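Local coordinates for tyrosinase (Aspergillus oryzae, PDB 6JU7) that oxidises L-tyrosine to L-dopaquinone at a dinuclear copper centre, here emptied of metal and holding the substrate, at the tyrosine site. Numbering follows the deposited sequence.

The tyrosine site. Residues 71, 98, 271, 332-333, 336-337, 360-363, 366. With TYR (tyrosine), chain B.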
# COMPACT_ATOMS: atom_id res chain seq x y z
N HIS A 71 -24.42 -8.33 3.63
CA HIS A 71 -24.64 -7.03 2.99
C HIS A 71 -24.97 -7.15 1.50
O HIS A 71 -25.89 -6.51 0.99
CB HIS A 71 -23.38 -6.18 3.22
CG HIS A 71 -23.54 -4.75 2.85
ND1 HIS A 71 -22.97 -4.24 1.70
CD2 HIS A 71 -24.15 -3.71 3.46
CE1 HIS A 71 -23.25 -2.95 1.60
NE2 HIS A 71 -23.96 -2.59 2.66
N HIS A 98 -30.48 -0.09 0.76
CA HIS A 98 -30.00 1.17 0.21
C HIS A 98 -31.13 1.86 -0.55
O HIS A 98 -32.00 1.18 -1.09
CB HIS A 98 -28.78 0.97 -0.71
CG HIS A 98 -27.63 0.41 0.07
ND1 HIS A 98 -27.29 -0.93 0.12
CD2 HIS A 98 -26.72 1.06 0.86
CE1 HIS A 98 -26.23 -1.08 0.90
NE2 HIS A 98 -25.87 0.11 1.36
N TYR A 271 -20.20 13.29 -6.05
CA TYR A 271 -20.71 12.85 -7.37
C TYR A 271 -21.95 13.65 -7.76
O TYR A 271 -22.29 13.72 -8.94
CB TYR A 271 -20.95 11.35 -7.43
CG TYR A 271 -22.08 10.80 -6.59
CD1 TYR A 271 -23.40 10.82 -7.00
CD2 TYR A 271 -21.80 10.25 -5.34
CE1 TYR A 271 -24.42 10.30 -6.20
CE2 TYR A 271 -22.79 9.74 -4.54
CZ TYR A 271 -24.10 9.76 -4.97
OH TYR A 271 -25.08 9.25 -4.14
N HIS A 332 -22.80 9.33 2.94
CA HIS A 332 -22.21 8.00 3.10
C HIS A 332 -21.80 7.41 1.77
O HIS A 332 -20.76 6.73 1.70
CB HIS A 332 -23.22 7.12 3.84
CG HIS A 332 -23.42 5.72 3.38
ND1 HIS A 332 -24.21 5.39 2.29
CD2 HIS A 332 -22.98 4.54 3.88
CE1 HIS A 332 -24.23 4.08 2.14
NE2 HIS A 332 -23.48 3.53 3.09
N ASN A 333 -22.57 7.62 0.71
CA ASN A 333 -22.23 7.11 -0.62
C ASN A 333 -20.90 7.68 -1.10
O ASN A 333 -20.02 6.97 -1.59
CB ASN A 333 -23.32 7.49 -1.61
CG ASN A 333 -24.60 6.69 -1.49
OD1 ASN A 333 -24.69 5.73 -0.73
ND2 ASN A 333 -25.61 7.10 -2.23
N HIS A 336 -17.91 6.23 0.91
CA HIS A 336 -17.58 4.90 0.41
C HIS A 336 -16.71 4.99 -0.83
O HIS A 336 -15.70 4.32 -0.96
CB HIS A 336 -18.85 4.11 0.06
CG HIS A 336 -19.41 3.28 1.17
ND1 HIS A 336 -18.92 2.01 1.42
CD2 HIS A 336 -20.39 3.47 2.07
CE1 HIS A 336 -19.58 1.47 2.44
NE2 HIS A 336 -20.48 2.34 2.86
N ASN A 337 -17.13 5.82 -1.79
CA ASN A 337 -16.36 6.00 -3.01
C ASN A 337 -14.94 6.51 -2.77
O ASN A 337 -13.97 6.03 -3.40
CB ASN A 337 -17.11 6.98 -3.92
CG ASN A 337 -18.35 6.38 -4.57
OD1 ASN A 337 -18.52 5.16 -4.61
ND2 ASN A 337 -19.23 7.26 -5.04
N MET A 360 -14.56 -0.77 -1.15
CA MET A 360 -15.50 0.10 -0.45
C MET A 360 -16.37 0.92 -1.40
O MET A 360 -17.40 1.44 -0.95
CB MET A 360 -14.78 1.02 0.54
CG MET A 360 -14.53 0.40 1.91
SD MET A 360 -16.02 0.36 2.93
CE MET A 360 -16.13 2.08 3.44
N SER A 361 -16.02 1.06 -2.69
CA SER A 361 -16.89 1.84 -3.58
C SER A 361 -18.01 1.02 -4.19
O SER A 361 -18.82 1.58 -4.94
CB SER A 361 -16.09 2.46 -4.72
OG SER A 361 -15.72 1.45 -5.65
N SER A 362 -18.07 -0.27 -3.87
CA SER A 362 -18.99 -1.17 -4.55
C SER A 362 -19.92 -1.86 -3.56
O SER A 362 -19.46 -2.67 -2.76
CB SER A 362 -18.15 -2.19 -5.33
OG SER A 362 -18.95 -3.17 -5.96
N VAL A 363 -21.21 -1.54 -3.60
CA VAL A 363 -22.17 -2.13 -2.67
C VAL A 363 -22.00 -3.64 -2.53
O VAL A 363 -21.98 -4.15 -1.40
CB VAL A 363 -23.62 -1.81 -3.09
CG1 VAL A 363 -24.64 -2.67 -2.37
CG2 VAL A 363 -23.89 -0.33 -2.85
N ALA A 366 -18.39 -4.08 -0.50
CA ALA A 366 -17.80 -3.11 0.42
C ALA A 366 -17.62 -3.68 1.82
O ALA A 366 -16.68 -3.30 2.53
CB ALA A 366 -18.66 -1.85 0.46
N TYR B . -20.83 3.52 -5.18
CA TYR B . -22.04 4.03 -4.56
C TYR B . -22.48 5.33 -5.24
O TYR B . -23.63 5.77 -4.99
CB TYR B . -21.84 4.32 -3.08
CG TYR B . -21.83 3.15 -2.12
CD1 TYR B . -20.81 2.21 -2.15
CD2 TYR B . -22.83 3.02 -1.17
CE1 TYR B . -20.81 1.14 -1.26
CE2 TYR B . -22.84 1.97 -0.26
CZ TYR B . -21.82 1.04 -0.32
OH TYR B . -21.80 -0.01 0.56
OXT TYR B . -21.65 5.88 -6.01
O HOH W 1 -22.04 0.53 -5.44
O HOH W 2 -23.41 0.47 2.67
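Three partners grip the amino nitrogen N of the substrate tyrosine, present at partial occupancy: Asn337 OD1, the backbone carbonyl of Ser361 and water 1. Asn337 OD1 receives TYR N at 2.9 Å on an in-plane lone pair. Ser361 O, 2.8 Å from TYR N, is met from above its carbonyl plane. Asparagine suits this place because its amide offers an acceptor and a donor together: Asn337 ND2 gives a nearly straight hydrogen bond (164° at H) to the carboxylate OXT of TYR at 2.9 Å, with OXT 5° out of the amide plane, so one side chain of helix 328-340 holds both the amino group and the carboxylate. Water 1 is itself held by the backbone N of Val363.

The phenol ring is clamped on both faces. The flat imidazole of His336, a copper ligand, stacks on one, planes 12° apart, its rotation fixed by ND1 donating to Met360 O. Val363, with CG2 anti to its carbonyl carbon, lays that methyl over the other face; a branched aliphatic residue packs there without competing for polar partners. His332 stands edge-to-face, CE1 toward TYR CE2. The amide of Asn333 can donate through ND2 to Tyr271 OH while turning OD1 toward TYR CD2.

The hydroxyl points into the copper-depleted centre, among histidines whose imidazole nitrogens otherwise bind metal. There water 2 joins NE2 of His71, His98 and His332, and its O lies 2.7 Å from TYR OH, the substrate's phenol oxygen.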